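Local atomic coordinates of type-iv like pilin ttha1222 (PDB entry 5G2F), a protein that is a type IV-like pilin, probably acting in natural competence and DNA uptake; this chain is its C-terminal globular part. Residues A[8-13]-A[45-50]; A[73-78]-A[82-87]. All blocks are in the same frame, centred on the assembly; numbering follows the deposited sequence.

Contact 1: residues A[8-13]-A[45-50]; sequences QSYVRN and KTVTAC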
loop_
_atom_site.group_PDB
_atom_site.type_symbol
_atom_site.label_atom_id
_atom_site.label_comp_id
_atom_site.label_asym_id
_atom_site.label_seq_id
_atom_site.Cartn_x
_atom_site.Cartn_y
_atom_site.Cartn_z
ATOM N N GLN A 8 -17.854 -1.287 -8.129
ATOM C CA GLN A 8 -17.517 -0.446 -9.265
ATOM C C GLN A 8 -17.202 0.987 -8.882
ATOM O O GLN A 8 -16.174 1.542 -9.294
ATOM C CB GLN A 8 -18.639 -0.470 -10.298
ATOM C CG GLN A 8 -18.734 -1.768 -11.084
ATOM C CD GLN A 8 -19.983 -1.847 -11.962
ATOM O OE1 GLN A 8 -21.045 -1.321 -11.606
ATOM N NE2 GLN A 8 -19.874 -2.533 -13.102
ATOM N N SER A 9 -18.061 1.579 -8.071
ATOM C CA SER A 9 -17.841 2.922 -7.561
ATOM C C SER A 9 -16.517 3.033 -6.783
ATOM O O SER A 9 -15.763 4.006 -6.936
ATOM C CB SER A 9 -19.073 3.322 -6.712
ATOM O OG SER A 9 -18.924 4.612 -6.145
ATOM N N TYR A 10 -16.194 2.034 -5.968
ATOM C CA TYR A 10 -14.922 2.042 -5.231
ATOM C C TYR A 10 -13.719 2.019 -6.152
ATOM O O TYR A 10 -12.790 2.808 -6.007
ATOM C CB TYR A 10 -14.856 0.854 -4.270
ATOM C CG TYR A 10 -13.623 0.825 -3.449
ATOM C CD1 TYR A 10 -13.417 1.782 -2.449
ATOM C CD2 TYR A 10 -12.635 -0.111 -3.672
ATOM C CE1 TYR A 10 -12.266 1.785 -1.694
ATOM C CE2 TYR A 10 -11.476 -0.119 -2.917
ATOM C CZ TYR A 10 -11.306 0.815 -1.903
ATOM O OH TYR A 10 -10.123 0.834 -1.164
ATOM N N VAL A 11 -13.769 1.141 -7.166
ATOM C CA VAL A 11 -12.679 1.039 -8.136
ATOM C C VAL A 11 -12.477 2.366 -8.851
ATOM O O VAL A 11 -11.348 2.777 -9.032
ATOM C CB VAL A 11 -12.925 -0.133 -9.123
ATOM C CG1 VAL A 11 -11.951 -0.081 -10.279
ATOM C CG2 VAL A 11 -12.785 -1.454 -8.364
ATOM N N ARG A 12 -13.568 3.030 -9.247
ATOM C CA ARG A 12 -13.449 4.313 -9.911
ATOM C C ARG A 12 -12.819 5.344 -8.993
ATOM O O ARG A 12 -12.011 6.161 -9.440
ATOM C CB ARG A 12 -14.792 4.822 -10.437
ATOM C CG ARG A 12 -15.279 4.008 -11.633
ATOM C CD ARG A 12 -16.431 4.701 -12.358
ATOM N NE ARG A 12 -16.871 3.960 -13.558
ATOM C CZ ARG A 12 -16.202 3.923 -14.716
ATOM N NH1 ARG A 12 -15.058 4.600 -14.880
ATOM N NH2 ARG A 12 -16.706 3.234 -15.739
ATOM N N ASN A 13 -13.172 5.293 -7.707
ATOM C CA ASN A 13 -12.527 6.193 -6.724
ATOM C C ASN A 13 -11.036 5.913 -6.510
ATOM O O ASN A 13 -10.255 6.871 -6.366
ATOM C CB ASN A 13 -13.315 6.214 -5.396
ATOM C CG ASN A 13 -14.523 7.123 -5.468
ATOM O OD1 ASN A 13 -14.496 8.158 -6.136
ATOM N ND2 ASN A 13 -15.589 6.764 -4.752
ATOM N N LYS A 45 -17.725 -3.471 1.993
ATOM C CA LYS A 45 -17.267 -4.776 2.476
ATOM C C LYS A 45 -17.347 -5.826 1.372
ATOM O O LYS A 45 -16.641 -6.821 1.421
ATOM C CB LYS A 45 -18.004 -5.201 3.760
ATOM C CG LYS A 45 -19.494 -5.363 3.610
ATOM C CD LYS A 45 -20.148 -5.796 4.931
ATOM C CE LYS A 45 -21.645 -5.529 4.904
ATOM N NZ LYS A 45 -22.257 -6.080 3.660
ATOM N N THR A 46 -18.140 -5.575 0.333
ATOM C CA THR A 46 -18.141 -6.456 -0.842
ATOM C C THR A 46 -16.744 -6.605 -1.479
ATOM O O THR A 46 -16.433 -7.648 -2.064
ATOM C CB THR A 46 -19.191 -6.036 -1.918
ATOM O OG1 THR A 46 -19.251 -7.029 -2.953
ATOM C CG2 THR A 46 -18.861 -4.697 -2.567
ATOM N N VAL A 47 -15.911 -5.574 -1.378
ATOM C CA VAL A 47 -14.569 -5.646 -1.946
ATOM C C VAL A 47 -13.646 -6.422 -1.011
ATOM O O VAL A 47 -13.257 -5.929 0.045
ATOM C CB VAL A 47 -13.975 -4.267 -2.220
ATOM C CG1 VAL A 47 -12.607 -4.409 -2.863
ATOM C CG2 VAL A 47 -14.908 -3.461 -3.127
ATOM N N THR A 48 -13.307 -7.651 -1.399
ATOM C CA THR A 48 -12.499 -8.511 -0.555
ATOM C C THR A 48 -11.056 -8.592 -0.975
ATOM O O THR A 48 -10.209 -8.995 -0.186
ATOM C CB THR A 48 -13.081 -9.945 -0.506
ATOM O OG1 THR A 48 -13.129 -10.506 -1.822
ATOM C CG2 THR A 48 -14.474 -9.926 0.062
ATOM N N ALA A 49 -10.753 -8.199 -2.217
ATOM C CA ALA A 49 -9.382 -8.163 -2.691
ATOM C C ALA A 49 -9.294 -6.991 -3.691
ATOM O O ALA A 49 -10.292 -6.664 -4.340
ATOM C CB ALA A 49 -8.984 -9.461 -3.366
ATOM N N CYS A 50 -8.154 -6.320 -3.710
ATOM C CA CYS A 50 -7.959 -5.164 -4.560
ATOM C C CYS A 50 -6.478 -4.947 -4.824
ATOM O O CYS A 50 -5.716 -4.653 -3.908
ATOM C CB CYS A 50 -8.600 -3.928 -3.930
ATOM S SG CYS A 50 -8.905 -2.513 -5.038
#

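Contact 2: residues A[73-78]-A[82-87]; sequences KVVYKS and TLTSLP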
loop_
_atom_site.group_PDB
_atom_site.type_symbol
_atom_site.label_atom_id
_atom_site.label_comp_id
_atom_site.label_asym_id
_atom_site.label_seq_id
_atom_site.Cartn_x
_atom_site.Cartn_y
_atom_site.Cartn_z
ATOM N N LYS A 73 -15.522 -10.361 -10.210
ATOM C CA LYS A 73 -14.321 -9.560 -10.387
ATOM C C LYS A 73 -14.631 -8.320 -11.241
ATOM O O LYS A 73 -15.380 -8.391 -12.221
ATOM C CB LYS A 73 -13.255 -10.413 -11.067
ATOM C CG LYS A 73 -11.852 -9.899 -10.837
ATOM C CD LYS A 73 -10.811 -10.727 -11.575
ATOM C CE LYS A 73 -9.429 -10.111 -11.433
ATOM N NZ LYS A 73 -8.359 -10.955 -12.025
ATOM N N VAL A 74 -14.092 -7.178 -10.857
ATOM C CA VAL A 74 -14.129 -6.028 -11.728
ATOM C C VAL A 74 -12.715 -5.562 -12.031
ATOM O O VAL A 74 -11.821 -5.631 -11.175
ATOM C CB VAL A 74 -14.966 -4.866 -11.224
ATOM C CG1 VAL A 74 -16.428 -5.293 -11.195
ATOM C CG2 VAL A 74 -14.506 -4.404 -9.871
ATOM N N VAL A 75 -12.525 -5.086 -13.266
ATOM C CA VAL A 75 -11.217 -4.670 -13.730
ATOM C C VAL A 75 -11.312 -3.288 -14.393
ATOM O O VAL A 75 -12.136 -3.081 -15.284
ATOM C CB VAL A 75 -10.682 -5.697 -14.739
ATOM C CG1 VAL A 75 -9.308 -5.310 -15.255
ATOM C CG2 VAL A 75 -10.644 -7.069 -14.128
ATOM N N TYR A 76 -10.492 -2.339 -13.926
ATOM C CA TYR A 76 -10.349 -1.014 -14.524
ATOM C C TYR A 76 -8.996 -0.917 -15.173
ATOM O O TYR A 76 -7.991 -1.244 -14.545
ATOM C CB TYR A 76 -10.494 0.106 -13.491
ATOM C CG TYR A 76 -10.344 1.465 -14.079
ATOM C CD1 TYR A 76 -11.377 2.086 -14.760
ATOM C CD2 TYR A 76 -9.134 2.103 -14.053
ATOM C CE1 TYR A 76 -11.203 3.316 -15.375
ATOM C CE2 TYR A 76 -8.969 3.359 -14.585
ATOM C CZ TYR A 76 -10.003 3.970 -15.246
ATOM O OH TYR A 76 -9.785 5.179 -15.841
ATOM N N LYS A 77 -8.951 -0.452 -16.416
ATOM C CA LYS A 77 -7.689 -0.228 -17.146
ATOM C C LYS A 77 -7.571 1.257 -17.439
ATOM O O LYS A 77 -8.415 1.832 -18.182
ATOM C CB LYS A 77 -7.686 -1.047 -18.478
ATOM C CG LYS A 77 -7.628 -2.556 -18.201
ATOM C CD LYS A 77 -7.768 -3.422 -19.456
ATOM C CE LYS A 77 -7.878 -4.871 -19.033
ATOM N NZ LYS A 77 -8.079 -5.800 -20.181
ATOM N N SER A 78 -6.538 1.891 -16.911
ATOM C CA SER A 78 -6.370 3.321 -17.141
ATOM C C SER A 78 -6.070 3.662 -18.594
ATOM O O SER A 78 -6.442 4.762 -19.049
ATOM C CB SER A 78 -5.269 3.928 -16.264
ATOM O OG SER A 78 -3.974 3.466 -16.666
ATOM N N THR A 82 -11.638 1.614 -19.435
ATOM C CA THR A 82 -12.740 0.639 -19.391
ATOM C C THR A 82 -12.845 0.025 -17.995
ATOM O O THR A 82 -11.836 -0.153 -17.267
ATOM C CB THR A 82 -12.589 -0.546 -20.364
ATOM O OG1 THR A 82 -11.342 -1.241 -20.149
ATOM C CG2 THR A 82 -12.652 -0.058 -21.798
ATOM N N LEU A 83 -14.075 -0.275 -17.619
ATOM C CA LEU A 83 -14.392 -0.860 -16.335
ATOM C C LEU A 83 -15.386 -1.957 -16.566
ATOM O O LEU A 83 -16.389 -1.753 -17.261
ATOM C CB LEU A 83 -15.104 0.182 -15.503
ATOM C CG LEU A 83 -15.530 -0.287 -14.117
ATOM C CD1 LEU A 83 -14.317 -0.514 -13.261
ATOM C CD2 LEU A 83 -16.461 0.748 -13.502
ATOM N N THR A 84 -15.115 -3.143 -16.065
ATOM C CA THR A 84 -16.109 -4.206 -16.178
ATOM C C THR A 84 -17.567 -3.713 -15.943
ATOM O O THR A 84 -17.894 -3.151 -14.886
ATOM C CB THR A 84 -15.767 -5.334 -15.202
ATOM O OG1 THR A 84 -14.364 -5.587 -15.281
ATOM C CG2 THR A 84 -16.541 -6.578 -15.530
ATOM N N SER A 85 -18.408 -3.905 -16.962
ATOM C CA SER A 85 -19.807 -3.520 -16.926
ATOM C C SER A 85 -20.644 -4.646 -17.532
ATOM O O SER A 85 -20.231 -5.243 -18.526
ATOM C CB SER A 85 -20.023 -2.242 -17.745
ATOM O OG SER A 85 -19.127 -1.217 -17.289
ATOM N N LEU A 86 -21.813 -4.927 -16.956
ATOM C CA LEU A 86 -22.757 -5.891 -17.582
ATOM C C LEU A 86 -23.249 -5.328 -18.922
ATOM O O LEU A 86 -23.602 -4.159 -18.992
ATOM C CB LEU A 86 -23.984 -6.109 -16.697
ATOM C CG LEU A 86 -23.849 -6.774 -15.324
ATOM C CD1 LEU A 86 -25.170 -6.707 -14.561
ATOM C CD2 LEU A 86 -23.422 -8.215 -15.501
ATOM N N PRO A 87 -23.295 -6.144 -19.986
ATOM C CA PRO A 87 -23.830 -5.640 -21.273
ATOM C C PRO A 87 -25.331 -5.290 -21.223
ATOM O O PRO A 87 -26.050 -5.835 -20.379
ATOM C CB PRO A 87 -23.594 -6.825 -22.231
ATOM C CG PRO A 87 -23.658 -8.033 -21.338
ATOM C CD PRO A 87 -22.974 -7.584 -20.063
HETATM O O HOH W 1 -11.336 -3.109 -18.046
#

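Contact 1: residues A[8-13]-A[45-50]
Tyr10, on the sheet-facing side of helix 3-19, meets Val47 and Cys50 of the outermost strand 47-54 in the helix-to-sheet core of this pilin head domain. With CG anti to the backbone N (chi1 -178°), the Tyr10 ring leaves the helix and extends toward the strand, presenting its CD2-CE2 side to both partners. Val47 brings up CG2, the branch lying beside its own backbone N, to 4.1 Å from Tyr10 CD2; the two side chains cross at about a right angle. Next along the ring, Cys50 SG lies 4.1 Å from Tyr10 CE2. This sulfur-aromatic contact is made at the ring edge, with SG 78° off the ring normal. The same sulfur is disulfide-bonded to Cys36, whose backbone O accepts a hydrogen bond from Tyr10 OH, which satisfies the buried hydroxyl and limits swinging of the ring. Val47 and Cys50 can both face the helix, although three residues apart, because Thr48 and Ala49 form a classic beta bulge opposite Ser65. No hydrogen bond crosses this small, buried interface. Packing of the C-terminal half of the long N-terminal helix on an antiparallel sheet is characteristic of the head domain of type IV pilins and pseudopilins.

Contact 2: residues A[73-78]-A[82-87]
Thr82 begins the short, weakly bonded return strand opposite Lys77, its O accepting a hydrogen bond from Lys77 N at 3.0 Å and nearly in line with the C=O bond. Thr82 OG1, also bonded to Asp80, receives a hydrogen bond from a water that donates to Val75 O as well. Leu83 pairs with Tyr76 in a non-hydrogen-bonded antiparallel register: Leu83 CA makes a C-H...O contact of 3.3 Å with Val75 O, while Leu83 CD1 sits 3.9 Å from Tyr76 CB, near the plane of the ring. Thr84 then grips Val75 twice, its backbone N donating to Val75 O at 3.1 Å and its OG1 accepting from Val75 N at 2.8 Å. A chi1 of -44° sets OG1 beside the Thr84 backbone N, so the hydroxyl stands in for the backbone O, which instead accepts a bond from Gln8. A valine here would probably leave Val75 N without its acceptor and weaken the end of the pairing. Thr84 CB also rests 4.1 Å from Val74 CG1. Beyond it, the Ser85 side chain reaches back, OG donating to Leu83 O at 2.8 Å. Strands 73-77 and 82-83 form the beta hairpin at the edge of the pilin sheet.

Overall arrangement
Contact 1 and contact 2 lie with their centres about 12 Å apart and follow one another along the chain, the first closing before the second opens. They engage opposite edges of one antiparallel sheet, ordered 47-54, 60-66, 73-77, 82-83: contact 1 joins helix 3-19 to the first strand, whereas contact 2 pairs the last two. The helix spans both. While Tyr10 serves the first strand, Val11 packs on Val74 and Tyr76, Arg12 packs on Leu83, and Gln8 reaches Thr84. Residues within little more than one helical turn thus touch both edge strands and the inner strand 73-77 of the compact pilin head.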